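Local structure of DNA-binding transcriptional repressor YiaJ (Escherichia coli, 1YSQ) at residues His38-Lys44 with Ala56-Met62; Cys66-Ile72 with Ala120-Asn126; Ala134-Phe138 with Ala173-Ser177. The protein represses transcription of the yiaKLMNOPQRS operon, which may be involved in 2,3-diketo-L-gulonate utilisation, and carries the C-terminal IclR-type domain described here. All blocks are in the same frame, centred on the assembly; numbering follows the deposited sequence.

In the fold
All three contacts reach the same antiparallel sheet of the GAF-like domain. Interaction 1 pairs the edge strand 61-63 with strand 38-45; it is partly buried, and backbone hydrogen bonds dominate it. Interactions 2 and 3 are buried and set a helix against strands at the other end of the strand order: helix 68-75 on strand 120-123, and helix 162-182 on strand 130-137. Interaction 2 gathers a lysine-centred polar network, whereas interaction 3 is chiefly aliphatic. Interactions 1 and 2 meet where M62 CE touches M69 CE, beside a bound phosphate, and interactions 2 and 3 meet through neighbouring strands and I72 against A134. Interactions 1 and 3 do not touch, their centres lying about 17 Å apart.

Interaction 1. Residues His38-Lys44 with Ala56-Met62; sequences HAILIYK and AYIGQHM
A39 and M62 form an antiparallel hydrogen-bonded pair, with A39 N to M62 O and M62 N to A39 O both at 2.8 Å. The next pair, I40 with H61, is non-hydrogen-bonded, and beyond it L41 N donates to Q60 O at 2.9 Å while G59 N meets L41 O at 2.7 Å in a nearly straight bond (177°). H38 and H61 lie side by side as an offset stack, ring centroids 4.4 Å apart and planes at 17°, with H38 CD2 over one face of the H61 ring. On the other side of the sheet the bent chain of M62 brings CE to 3.8 Å from L41 CB, and L41 CD2 reaches A56 CB. At the far end K44, its chain extended, sends NZ to A56 O at 2.8 Å, the donor tilted from the carbonyl plane. With an alanine here the ammonium is gone, which would probably leave A56 O without this donor and the E46 carboxylate without the lysine's charge. Further out, E35 accepts from H38 NE2, and helix 8-25 packs on Y43. A type II turn from Y57 to Q60, closed by Q60 N to Y57 O, places G59 N and Q60 O for L41. The A39-M62 and I40-H61 pairs add short edge strand 61-63 to the antiparallel sheet; strand 38-45 itself carries a classic beta bulge, I42 and Y43 opposite F31.

Interaction 2. Residues Cys66-Ile72 with Ala120-Asn126; sequences CSAMGKI and AMDREEN. With PO4 (phosphate ion), chain B.
K71 and E125 approach from opposite directions and join in a salt bridge: K71 NZ lies 2.8 Å from E125 OE1, on the syn lone pair, with a weak bond to E125 OE2. The same ammonium also donates to M121 O at 2.7 Å. A bend at chi3 (-66°) in an otherwise extended K71 chain turns NZ to these oxygens, and E110 adds a second carboxylate, so the buried charge is probably well compensated. The close apolar part lies beside it, where A120 CB sits 3.6 Å from I72 CG1 and A68 CB faces the backbone between M121 and D122.

Toward N126, at the partly exposed rim, apolar packing gives way to polar and water-mediated links. N126 ND2 donates to C66 O at 2.6 Å, and a water joins C66 O, weakly, to E125 OE1. D122 organises this end: OD1 accepts from E125 N in an Asx motif, while OD2 takes N126 ND2 from above the carboxylate plane and so steadies the amide that reaches C66. R123 N donates to E125 OE2 from above that carboxylate's plane, which helps orient the group offered to K71.

S67 is the N-cap of the helix, its OG accepting from G70 N at 3.0 Å. Here a phosphate, probably from the crystallisation liquor, accepts hydrogen bonds from A68 N and M69 N, the latter at 2.7 Å from PO4 O2. The first N-H groups of the helix and S149 make an anion site, which may mark the effector pocket expected in this family. The 68-72 part of the helix runs at 142° to strand 120-123, nearer antiparallel than perpendicular, with helix 104-117 covering K71, I72 and A120 through I114, and strand 130-137 packing beneath A68 and I72.

Interaction 3. Residues Ala134-Phe138 with Ala173-Ser177; sequences AVPVF and AQAIS
Helix-on-sheet packing of the GAF-like IclR effector domain brings helix 162-182 against strand 130-137; the axes of 173-177 and 134-137 approach to 7.8 Å and run nearly parallel, at 15°. A173 is the small residue that permits close approach: its CB lies 3.4 Å from V135 CG2, tighter than usual van der Waals contact, and also sits against P136 O. V137 fills the next position with both branches. Its CG1, anti to the backbone N (chi1 173°), meets I176 CG2 at 3.8 Å and the backbone of S177, while V137 CG2 lies more loosely beside A173 CB. The V137 and I176 side chains cross at about a right angle.

Helix 8-25 covers I176 through A14, H17 and L18, while L166 and L169, earlier on helix 162-182, also pack on V135. V137 additionally touches Y146 and V148 of the adjoining strand. Past the end of the strand the contact turns polar and hydrated. F138, whose ring meets F76 edge-to-face, offers its carbonyl to the helix, and a water links F138 O with S177 O. S177 OG donates to F138 O at 2.7 Å, from a position tilted 26° out of the carbonyl plane.

Interaction 1. Residues His38-Lys44 with Ala56-Met62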
ATOM      1  N   HIS A  38       1.884 -11.887   3.407  1.00 21.21           N
ATOM      2  CA  HIS A  38       1.798 -11.200   2.121  1.00 22.05           C
ATOM      3  C   HIS A  38       0.575 -10.275   2.093  1.00 21.41           C
ATOM      4  O   HIS A  38      -0.381 -10.470   2.851  1.00 22.10           O
ATOM      5  CB  HIS A  38       1.770 -12.199   0.939  1.00 22.17           C
ATOM      6  CG  HIS A  38       0.799 -13.318   1.127  1.00 26.64           C
ATOM      7  ND1 HIS A  38       1.010 -14.345   2.029  1.00 28.93           N
ATOM      8  CD2 HIS A  38      -0.415 -13.549   0.572  1.00 28.69           C
ATOM      9  CE1 HIS A  38      -0.027 -15.161   2.014  1.00 26.60           C
ATOM     10  NE2 HIS A  38      -0.898 -14.708   1.132  1.00 28.70           N
ATOM     11  N   ALA A  39       0.625  -9.267   1.228  1.00 21.26           N
ATOM     12  CA  ALA A  39      -0.559  -8.497   0.864  1.00 21.34           C
ATOM     13  C   ALA A  39      -1.181  -9.196  -0.356  1.00 22.28           C
ATOM     14  O   ALA A  39      -0.454  -9.762  -1.178  1.00 23.32           O
ATOM     15  CB  ALA A  39      -0.173  -7.027   0.521  1.00 21.21           C
ATOM     16  N   ILE A  40      -2.510  -9.202  -0.448  1.00 21.98           N
ATOM     17  CA  ILE A  40      -3.187  -9.702  -1.648  1.00 21.24           C
ATOM     18  C   ILE A  40      -3.790  -8.525  -2.371  1.00 20.44           C
ATOM     19  O   ILE A  40      -4.591  -7.776  -1.796  1.00 19.83           O
ATOM     20  CB  ILE A  40      -4.302 -10.722  -1.336  1.00 21.19           C
ATOM     21  CG1 ILE A  40      -3.785 -11.850  -0.440  1.00 23.36           C
ATOM     22  CG2 ILE A  40      -4.880 -11.301  -2.675  1.00 21.87           C
ATOM     23  CD1 ILE A  40      -4.885 -12.880  -0.095  1.00 27.15           C
ATOM     24  N   LEU A  41      -3.426  -8.373  -3.641  1.00 19.99           N
ATOM     25  CA  LEU A  41      -4.030  -7.326  -4.459  1.00 20.04           C
ATOM     26  C   LEU A  41      -5.431  -7.737  -4.879  1.00 20.76           C
ATOM     27  O   LEU A  41      -5.584  -8.525  -5.811  1.00 21.82           O
ATOM     28  CB  LEU A  41      -3.158  -6.996  -5.682  1.00 19.14           C
ATOM     29  CG  LEU A  41      -3.556  -5.721  -6.430  1.00 18.48           C
ATOM     30  CD1 LEU A  41      -3.589  -4.525  -5.452  1.00 15.96           C
ATOM     31  CD2 LEU A  41      -2.576  -5.442  -7.559  1.00 18.07           C
ATOM     32  N   ILE A  42      -6.447  -7.215  -4.194  1.00 20.01           N
ATOM     33  CA  ILE A  42      -7.825  -7.631  -4.494  1.00 20.04           C
ATOM     34  C   ILE A  42      -8.530  -6.749  -5.509  1.00 19.67           C
ATOM     35  O   ILE A  42      -9.584  -7.119  -6.029  1.00 19.83           O
ATOM     36  CB  ILE A  42      -8.660  -7.803  -3.198  1.00 19.88           C
ATOM     37  CG1 ILE A  42      -8.798  -6.466  -2.439  1.00 19.60           C
ATOM     38  CG2 ILE A  42      -8.034  -8.920  -2.325  1.00 20.47           C
ATOM     39  CD1 ILE A  42      -9.775  -6.520  -1.250  1.00 20.58           C
ATOM     40  N   TYR A  43      -7.947  -5.594  -5.810  1.00 19.17           N
ATOM     41  CA  TYR A  43      -8.597  -4.635  -6.682  1.00 20.18           C
ATOM     42  C   TYR A  43      -7.528  -3.693  -7.215  1.00 19.73           C
ATOM     43  O   TYR A  43      -6.629  -3.263  -6.475  1.00 20.28           O
ATOM     44  CB  TYR A  43      -9.661  -3.909  -5.863  1.00 20.10           C
ATOM     45  CG  TYR A  43     -10.430  -2.812  -6.534  1.00 22.99           C
ATOM     46  CD1 TYR A  43     -11.751  -3.003  -6.909  1.00 25.91           C
ATOM     47  CD2 TYR A  43      -9.866  -1.550  -6.722  1.00 22.13           C
ATOM     48  CE1 TYR A  43     -12.489  -1.977  -7.488  1.00 25.44           C
ATOM     49  CE2 TYR A  43     -10.593  -0.526  -7.295  1.00 24.78           C
ATOM     50  CZ  TYR A  43     -11.903  -0.745  -7.670  1.00 25.19           C
ATOM     51  OH  TYR A  43     -12.636   0.281  -8.225  1.00 27.06           O
ATOM     52  N   LYS A  44      -7.596  -3.410  -8.506  1.00 18.76           N
ATOM     53  CA  LYS A  44      -6.633  -2.511  -9.145  1.00 19.30           C
ATOM     54  C   LYS A  44      -7.282  -1.711 -10.282  1.00 19.52           C
ATOM     55  O   LYS A  44      -8.020  -2.269 -11.085  1.00 19.28           O
ATOM     56  CB  LYS A  44      -5.410  -3.288  -9.681  1.00 18.74           C
ATOM     57  CG  LYS A  44      -4.288  -2.380 -10.192  1.00 18.21           C
ATOM     58  CD  LYS A  44      -3.273  -3.128 -11.054  1.00 18.81           C
ATOM     59  CE  LYS A  44      -2.137  -2.177 -11.498  1.00 17.86           C
ATOM     60  NZ  LYS A  44      -1.314  -2.740 -12.662  1.00 17.98           N
ATOM     61  N   ALA A  56       1.525  -5.197 -11.702  1.00 23.48           N
ATOM     62  CA  ALA A  56       0.594  -5.700 -10.679  1.00 22.53           C
ATOM     63  C   ALA A  56      -0.767  -6.101 -11.274  1.00 21.59           C
ATOM     64  O   ALA A  56      -1.236  -5.502 -12.241  1.00 21.82           O
ATOM     65  CB  ALA A  56       0.404  -4.666  -9.570  1.00 22.60           C
ATOM     66  N   TYR A  57      -1.400  -7.104 -10.667  1.00 21.09           N
ATOM     67  CA  TYR A  57      -2.664  -7.652 -11.156  1.00 21.15           C
ATOM     68  C   TYR A  57      -3.486  -8.168  -9.987  1.00 20.82           C
ATOM     69  O   TYR A  57      -2.937  -8.542  -8.952  1.00 20.24           O
ATOM     70  CB  TYR A  57      -2.409  -8.803 -12.147  1.00 20.48           C
ATOM     71  CG  TYR A  57      -1.499  -9.882 -11.579  1.00 20.48           C
ATOM     72  CD1 TYR A  57      -2.027 -11.014 -10.945  1.00 19.86           C
ATOM     73  CD2 TYR A  57      -0.114  -9.776 -11.694  1.00 20.04           C
ATOM     74  CE1 TYR A  57      -1.199 -12.007 -10.422  1.00 18.92           C
ATOM     75  CE2 TYR A  57       0.741 -10.757 -11.150  1.00 19.80           C
ATOM     76  CZ  TYR A  57       0.184 -11.863 -10.525  1.00 19.62           C
ATOM     77  OH  TYR A  57       1.015 -12.829 -10.028  1.00 20.64           O
ATOM     78  N   ILE A  58      -4.800  -8.199 -10.175  1.00 20.81           N
ATOM     79  CA  ILE A  58      -5.718  -8.705  -9.168  1.00 21.72           C
ATOM     80  C   ILE A  58      -5.405 -10.175  -8.889  1.00 21.63           C
ATOM     81  O   ILE A  58      -5.291 -10.989  -9.816  1.00 20.70           O
ATOM     82  CB  ILE A  58      -7.199  -8.483  -9.608  1.00 21.40           C
ATOM     83  CG1 ILE A  58      -7.508  -6.980  -9.648  1.00 22.14           C
ATOM     84  CG2 ILE A  58      -8.186  -9.287  -8.715  1.00 21.72           C
ATOM     85  CD1 ILE A  58      -8.844  -6.617 -10.367  1.00 23.84           C
ATOM     86  N   GLY A  59      -5.227 -10.488  -7.610  1.00 21.66           N
ATOM     87  CA  GLY A  59      -4.876 -11.832  -7.184  1.00 21.56           C
ATOM     88  C   GLY A  59      -3.397 -11.976  -6.876  1.00 21.33           C
ATOM     89  O   GLY A  59      -2.972 -12.980  -6.298  1.00 21.51           O
ATOM     90  N   GLN A  60      -2.602 -10.963  -7.220  1.00 20.84           N
ATOM     91  CA  GLN A  60      -1.170 -11.018  -6.930  1.00 20.79           C
ATOM     92  C   GLN A  60      -0.909 -11.077  -5.413  1.00 20.26           C
ATOM     93  O   GLN A  60      -1.595 -10.392  -4.640  1.00 20.00           O
ATOM     94  CB  GLN A  60      -0.461  -9.804  -7.509  1.00 20.79           C
ATOM     95  CG  GLN A  60       1.063  -9.828  -7.357  1.00 22.71           C
ATOM     96  CD  GLN A  60       1.712  -8.648  -8.053  1.00 26.23           C
ATOM     97  OE1 GLN A  60       1.098  -7.593  -8.182  1.00 24.62           O
ATOM     98  NE2 GLN A  60       2.946  -8.821  -8.503  1.00 28.09           N
ATOM     99  N   HIS A  61       0.088 -11.870  -5.015  1.00 19.17           N
ATOM    100  CA  HIS A  61       0.579 -11.883  -3.631  1.00 19.94           C
ATOM    101  C   HIS A  61       1.870 -11.092  -3.562  1.00 20.35           C
ATOM    102  O   HIS A  61       2.837 -11.387  -4.257  1.00 20.69           O
ATOM    103  CB  HIS A  61       0.823 -13.304  -3.133  1.00 20.81           C
ATOM    104  CG  HIS A  61      -0.424 -14.119  -2.965  1.00 20.94           C
ATOM    105  ND1 HIS A  61      -0.431 -15.321  -2.289  1.00 20.75           N
ATOM    106  CD2 HIS A  61      -1.703 -13.901  -3.359  1.00 21.61           C
ATOM    107  CE1 HIS A  61      -1.660 -15.812  -2.280  1.00 21.65           C
ATOM    108  NE2 HIS A  61      -2.453 -14.963  -2.909  1.00 21.07           N
ATOM    109  N   MET A  62       1.855 -10.064  -2.720  1.00 19.99           N
ATOM    110  CA  MET A  62       2.910  -9.096  -2.655  1.00 19.08           C
ATOM    111  C   MET A  62       3.678  -9.345  -1.287  1.00 20.97           C
ATOM    112  O   MET A  62       3.032  -9.361  -0.226  1.00 20.37           O
ATOM    113  CB  MET A  62       2.218  -7.693  -2.921  1.00 20.41           C
ATOM    114  CG  MET A  62       0.597  -7.631  -3.789  1.00  3.96           C
ATOM    115  SD  MET A  62       0.554  -5.941  -4.088  1.00 35.59           S
ATOM    116  CE  MET A  62      -0.726  -5.559  -3.091  1.00 25.32           C
TER

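Interaction 2. Residues Cys66-Ile72 with Ala120-Asn126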
ATOM      1  N   CYS A  66       8.746  -5.583   0.808  1.00 23.83           N
ATOM      2  CA  CYS A  66       9.027  -4.737  -0.366  1.00 24.05           C
ATOM      3  C   CYS A  66       7.761  -4.068  -0.931  1.00 24.13           C
ATOM      4  O   CYS A  66       7.808  -3.427  -1.973  1.00 24.86           O
ATOM      5  CB  CYS A  66       9.768  -5.551  -1.459  1.00 23.69           C
ATOM      6  SG  CYS A  66       8.856  -7.017  -1.990  1.00 25.70           S
ATOM      7  N   SER A  67       6.641  -4.223  -0.223  1.00 24.05           N
ATOM      8  CA  SER A  67       5.348  -3.642  -0.594  1.00 23.57           C
ATOM      9  C   SER A  67       5.052  -2.512   0.377  1.00 23.05           C
ATOM     10  O   SER A  67       5.097  -2.717   1.596  1.00 23.33           O
ATOM     11  CB  SER A  67       4.244  -4.706  -0.511  1.00 23.33           C
ATOM     12  OG  SER A  67       2.933  -4.158  -0.492  1.00 25.28           O
ATOM     13  N   ALA A  68       4.733  -1.329  -0.146  1.00 22.63           N
ATOM     14  CA  ALA A  68       4.351  -0.208   0.733  1.00 21.17           C
ATOM     15  C   ALA A  68       3.149  -0.567   1.624  1.00 21.06           C
ATOM     16  O   ALA A  68       3.163  -0.320   2.841  1.00 20.20           O
ATOM     17  CB  ALA A  68       4.085   1.072  -0.077  1.00 21.81           C
ATOM     18  N   MET A  69       2.110  -1.144   1.022  1.00 20.49           N
ATOM     19  CA  MET A  69       0.957  -1.653   1.780  1.00 19.98           C
ATOM     20  C   MET A  69       1.375  -2.746   2.785  1.00 20.26           C
ATOM     21  O   MET A  69       0.923  -2.739   3.940  1.00 20.39           O
ATOM     22  CB  MET A  69      -0.132  -2.151   0.823  1.00 19.40           C
ATOM     23  CG  MET A  69      -0.862  -1.005   0.038  1.00 18.04           C
ATOM     24  SD  MET A  69      -2.240  -1.558  -1.036  1.00  4.88           S
ATOM     25  CE  MET A  69      -1.358  -2.363  -2.178  1.00 15.42           C
ATOM     26  N   GLY A  70       2.255  -3.657   2.355  1.00 20.09           N
ATOM     27  CA  GLY A  70       2.783  -4.701   3.234  1.00 20.23           C
ATOM     28  C   GLY A  70       3.530  -4.128   4.439  1.00 20.34           C
ATOM     29  O   GLY A  70       3.391  -4.625   5.558  1.00 19.75           O
ATOM     30  N   LYS A  71       4.306  -3.064   4.218  1.00 20.04           N
ATOM     31  CA  LYS A  71       5.016  -2.406   5.318  1.00 20.24           C
ATOM     32  C   LYS A  71       4.036  -1.769   6.306  1.00 20.54           C
ATOM     33  O   LYS A  71       4.252  -1.814   7.525  1.00 20.82           O
ATOM     34  CB  LYS A  71       6.032  -1.391   4.788  1.00 20.09           C
ATOM     35  CG  LYS A  71       7.232  -2.071   4.116  1.00 20.87           C
ATOM     36  CD  LYS A  71       8.350  -1.061   3.768  1.00 19.08           C
ATOM     37  CE  LYS A  71       7.872  -0.069   2.701  1.00 21.29           C
ATOM     38  NZ  LYS A  71       8.934   0.885   2.261  1.00 19.84           N
ATOM     39  N   ILE A  72       2.935  -1.225   5.792  1.00 19.64           N
ATOM     40  CA  ILE A  72       1.867  -0.711   6.663  1.00 19.05           C
ATOM     41  C   ILE A  72       1.323  -1.825   7.558  1.00 19.23           C
ATOM     42  O   ILE A  72       1.187  -1.645   8.763  1.00 18.64           O
ATOM     43  CB  ILE A  72       0.753  -0.075   5.807  1.00 18.82           C
ATOM     44  CG1 ILE A  72       1.229   1.277   5.284  1.00 19.25           C
ATOM     45  CG2 ILE A  72      -0.572   0.084   6.596  1.00 18.84           C
ATOM     46  CD1 ILE A  72       0.367   1.823   4.184  1.00 19.94           C
ATOM     47  N   ALA A 120       3.084   5.068   4.240  1.00 19.35           N
ATOM     48  CA  ALA A 120       4.301   4.431   3.788  1.00 19.61           C
ATOM     49  C   ALA A 120       4.594   4.794   2.339  1.00 19.83           C
ATOM     50  O   ALA A 120       3.698   5.180   1.591  1.00 20.81           O
ATOM     51  CB  ALA A 120       4.167   2.916   3.910  1.00 18.92           C
ATOM     52  N   MET A 121       5.848   4.634   1.944  1.00 20.77           N
ATOM     53  CA  MET A 121       6.199   4.766   0.541  1.00 20.92           C
ATOM     54  C   MET A 121       6.954   3.547   0.081  1.00 21.50           C
ATOM     55  O   MET A 121       7.593   2.851   0.887  1.00 21.97           O
ATOM     56  CB  MET A 121       7.046   6.029   0.325  1.00 20.66           C
ATOM     57  CG  MET A 121       6.211   7.303   0.125  1.00 22.11           C
ATOM     58  SD  MET A 121       7.282   8.707  -0.414  1.00 16.82           S
ATOM     59  CE  MET A 121       6.915   8.765  -1.717  1.00 22.13           C
ATOM     60  N   ASP A 122       6.844   3.263  -1.215  1.00 21.95           N
ATOM     61  CA  ASP A 122       7.809   2.419  -1.871  1.00 21.83           C
ATOM     62  C   ASP A 122       8.725   3.398  -2.594  1.00 21.90           C
ATOM     63  O   ASP A 122       8.320   4.026  -3.571  1.00 21.99           O
ATOM     64  CB  ASP A 122       7.122   1.458  -2.843  1.00 22.26           C
ATOM     65  CG  ASP A 122       8.105   0.802  -3.809  1.00 23.22           C
ATOM     66  OD1 ASP A 122       9.345   0.912  -3.591  1.00 22.33           O
ATOM     67  OD2 ASP A 122       7.717   0.180  -4.824  1.00 24.34           O
ATOM     68  N   ARG A 123       9.941   3.547  -2.078  1.00 22.60           N
ATOM     69  CA  ARG A 123      10.917   4.487  -2.625  1.00 23.66           C
ATOM     70  C   ARG A 123      11.855   3.716  -3.538  1.00 23.66           C
ATOM     71  O   ARG A 123      13.022   3.445  -3.184  1.00 23.77           O
ATOM     72  CB  ARG A 123      11.697   5.191  -1.497  1.00 24.03           C
ATOM     73  CG  ARG A 123      10.832   6.098  -0.632  1.00 26.54           C
ATOM     74  CD  ARG A 123      11.559   6.743   0.577  1.00 31.31           C
ATOM     75  NE  ARG A 123      10.587   7.419   1.439  1.00 35.95           N
ATOM     76  CZ  ARG A 123       9.934   6.837   2.453  1.00 38.62           C
ATOM     77  NH1 ARG A 123      10.163   5.569   2.769  1.00 38.87           N
ATOM     78  NH2 ARG A 123       9.049   7.530   3.160  1.00 40.79           N
ATOM     79  N   GLU A 124      11.333   3.350  -4.712  1.00 23.69           N
ATOM     80  CA  GLU A 124      12.086   2.543  -5.693  1.00 23.65           C
ATOM     81  C   GLU A 124      12.717   1.278  -5.084  1.00 23.86           C
ATOM     82  O   GLU A 124      13.886   0.938  -5.366  1.00 22.64           O
ATOM     83  CB  GLU A 124      13.156   3.406  -6.374  1.00 24.03           C
ATOM     84  CG  GLU A 124      12.618   4.680  -7.012  1.00 24.56           C
ATOM     85  CD  GLU A 124      13.741   5.502  -7.624  1.00 26.30           C
ATOM     86  OE1 GLU A 124      14.273   6.382  -6.927  1.00 28.46           O
ATOM     87  OE2 GLU A 124      14.105   5.237  -8.784  1.00 25.99           O
ATOM     88  N   GLU A 125      11.943   0.593  -4.243  1.00 23.39           N
ATOM     89  CA  GLU A 125      12.387  -0.636  -3.583  1.00 23.60           C
ATOM     90  C   GLU A 125      12.069  -1.897  -4.392  1.00 24.24           C
ATOM     91  O   GLU A 125      12.576  -2.974  -4.083  1.00 25.04           O
ATOM     92  CB  GLU A 125      11.767  -0.748  -2.183  1.00 23.34           C
ATOM     93  CG  GLU A 125      12.212   0.364  -1.243  1.00 22.69           C
ATOM     94  CD  GLU A 125      11.203   0.636  -0.136  1.00 22.18           C
ATOM     95  OE1 GLU A 125      10.718  -0.338   0.485  1.00 21.37           O
ATOM     96  OE2 GLU A 125      10.882   1.823   0.078  1.00 22.10           O
ATOM     97  N   ASN A 126      11.225  -1.767  -5.415  1.00 25.07           N
ATOM     98  CA  ASN A 126      10.924  -2.885  -6.309  1.00 25.80           C
ATOM     99  C   ASN A 126      11.575  -2.729  -7.670  1.00 26.45           C
ATOM    100  O   ASN A 126      12.141  -3.678  -8.204  1.00 25.82           O
ATOM    101  CB  ASN A 126       9.422  -3.032  -6.500  1.00 26.18           C
ATOM    102  CG  ASN A 126       8.760  -3.599  -5.289  1.00 26.95           C
ATOM    103  OD1 ASN A 126       8.693  -4.825  -5.113  1.00 27.83           O
ATOM    104  ND2 ASN A 126       8.272  -2.717  -4.425  1.00 25.60           N
TER
HETATM  105  P   PO4 B 301       2.494  -1.498  -2.993  1.00 32.99           P
HETATM  106  O1  PO4 B 301       3.972  -1.070  -3.015  1.00 29.61           O
HETATM  107  O2  PO4 B 301       1.879  -1.348  -1.639  1.00 33.75           O
HETATM  108  O3  PO4 B 301       1.674  -0.740  -4.022  1.00 33.22           O
HETATM  109  O4  PO4 B 301       2.489  -2.972  -3.365  1.00 35.04           O
HETATM  110  O   HOH W   1       8.075  -0.747  -0.601  1.00 26.95           O

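Interaction 3. Residues Ala134-Phe138 with Ala173-Ser177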
ATOM      1  N   ALA A 134       1.225   4.737   0.214  1.00 17.89           N
ATOM      2  CA  ALA A 134       0.194   3.830   0.722  1.00 17.66           C
ATOM      3  C   ALA A 134      -0.318   4.305   2.087  1.00 17.86           C
ATOM      4  O   ALA A 134       0.410   4.980   2.843  1.00 18.43           O
ATOM      5  CB  ALA A 134       0.748   2.404   0.826  1.00 17.03           C
ATOM      6  N   VAL A 135      -1.576   3.973   2.377  1.00 18.72           N
ATOM      7  CA  VAL A 135      -2.210   4.278   3.658  1.00 18.51           C
ATOM      8  C   VAL A 135      -3.020   3.070   4.172  1.00 19.01           C
ATOM      9  O   VAL A 135      -3.489   2.248   3.386  1.00 18.53           O
ATOM     10  CB  VAL A 135      -3.163   5.515   3.574  1.00 19.05           C
ATOM     11  CG1 VAL A 135      -2.388   6.807   3.340  1.00 19.13           C
ATOM     12  CG2 VAL A 135      -4.255   5.311   2.508  1.00 19.15           C
ATOM     13  N   PRO A 136      -3.191   2.967   5.489  1.00 19.41           N
ATOM     14  CA  PRO A 136      -4.061   1.939   6.086  1.00 19.42           C
ATOM     15  C   PRO A 136      -5.552   2.248   5.935  1.00 20.01           C
ATOM     16  O   PRO A 136      -5.918   3.416   5.831  1.00 20.03           O
ATOM     17  CB  PRO A 136      -3.674   1.987   7.571  1.00 19.99           C
ATOM     18  CG  PRO A 136      -3.240   3.444   7.795  1.00 18.73           C
ATOM     19  CD  PRO A 136      -2.528   3.803   6.517  1.00 19.41           C
ATOM     20  N   VAL A 137      -6.387   1.200   5.892  1.00 19.58           N
ATOM     21  CA  VAL A 137      -7.837   1.319   6.050  1.00 20.24           C
ATOM     22  C   VAL A 137      -8.107   0.656   7.396  1.00 21.15           C
ATOM     23  O   VAL A 137      -7.852  -0.533   7.565  1.00 21.06           O
ATOM     24  CB  VAL A 137      -8.617   0.574   4.934  1.00 21.44           C
ATOM     25  CG1 VAL A 137     -10.147   0.555   5.218  1.00 20.81           C
ATOM     26  CG2 VAL A 137      -8.306   1.188   3.577  1.00 20.97           C
ATOM     27  N   PHE A 138      -8.555   1.433   8.373  1.00 21.76           N
ATOM     28  CA  PHE A 138      -8.715   0.897   9.724  1.00 23.11           C
ATOM     29  C   PHE A 138     -10.083   0.242   9.898  1.00 24.24           C
ATOM     30  O   PHE A 138     -11.077   0.733   9.348  1.00 24.19           O
ATOM     31  CB  PHE A 138      -8.554   2.029  10.760  1.00 22.92           C
ATOM     32  CG  PHE A 138      -7.138   2.541  10.892  1.00 22.65           C
ATOM     33  CD1 PHE A 138      -6.166   1.783  11.551  1.00 21.42           C
ATOM     34  CD2 PHE A 138      -6.789   3.793  10.374  1.00 22.45           C
ATOM     35  CE1 PHE A 138      -4.845   2.259  11.688  1.00 21.61           C
ATOM     36  CE2 PHE A 138      -5.477   4.286  10.497  1.00 22.81           C
ATOM     37  CZ  PHE A 138      -4.499   3.501  11.163  1.00 20.96           C
ATOM     38  N   ALA A 173      -9.051   6.507   1.880  1.00 21.84           N
ATOM     39  CA  ALA A 173      -8.993   5.472   2.905  1.00 22.27           C
ATOM     40  C   ALA A 173      -9.936   5.773   4.073  1.00 22.52           C
ATOM     41  O   ALA A 173     -10.591   4.878   4.572  1.00 22.96           O
ATOM     42  CB  ALA A 173      -7.564   5.278   3.423  1.00 22.32           C
ATOM     43  N   GLN A 174      -9.992   7.030   4.504  1.00 23.98           N
ATOM     44  CA  GLN A 174     -10.862   7.423   5.612  1.00 24.64           C
ATOM     45  C   GLN A 174     -12.331   7.136   5.301  1.00 25.01           C
ATOM     46  O   GLN A 174     -13.050   6.616   6.150  1.00 25.36           O
ATOM     47  CB  GLN A 174     -10.691   8.907   5.941  1.00 24.81           C
ATOM     48  CG  GLN A 174      -9.429   9.236   6.746  1.00 27.39           C
ATOM     49  CD  GLN A 174      -9.137  10.748   6.792  1.00 29.09           C
ATOM     50  OE1 GLN A 174      -9.552  11.506   5.900  1.00 28.15           O
ATOM     51  NE2 GLN A 174      -8.439  11.182   7.836  1.00 29.22           N
ATOM     52  N   ALA A 175     -12.761   7.472   4.083  1.00 25.19           N
ATOM     53  CA  ALA A 175     -14.141   7.249   3.654  1.00 25.83           C
ATOM     54  C   ALA A 175     -14.496   5.749   3.657  1.00 26.50           C
ATOM     55  O   ALA A 175     -15.544   5.350   4.187  1.00 26.51           O
ATOM     56  CB  ALA A 175     -14.379   7.863   2.277  1.00 25.65           C
ATOM     57  N   ILE A 176     -13.607   4.932   3.083  1.00 26.32           N
ATOM     58  CA  ILE A 176     -13.749   3.473   3.122  1.00 26.86           C
ATOM     59  C   ILE A 176     -13.810   2.948   4.563  1.00 27.41           C
ATOM     60  O   ILE A 176     -14.691   2.165   4.910  1.00 27.53           O
ATOM     61  CB  ILE A 176     -12.592   2.781   2.333  1.00 26.96           C
ATOM     62  CG1 ILE A 176     -12.610   3.219   0.857  1.00 26.35           C
ATOM     63  CG2 ILE A 176     -12.665   1.233   2.487  1.00 25.91           C
ATOM     64  CD1 ILE A 176     -11.340   2.850   0.053  1.00 25.60           C
ATOM     65  N   SER A 177     -12.872   3.377   5.398  1.00 28.27           N
ATOM     66  CA  SER A 177     -12.839   2.943   6.788  1.00 29.84           C
ATOM     67  C   SER A 177     -14.121   3.324   7.548  1.00 31.21           C
ATOM     68  O   SER A 177     -14.666   2.513   8.323  1.00 30.76           O
ATOM     69  CB  SER A 177     -11.623   3.540   7.487  1.00 29.56           C
ATOM     70  OG  SER A 177     -11.679   3.278   8.870  1.00 31.73           O
TER
HETATM   71  O   HOH W   2     -13.875   0.743   9.941  1.00 33.94           O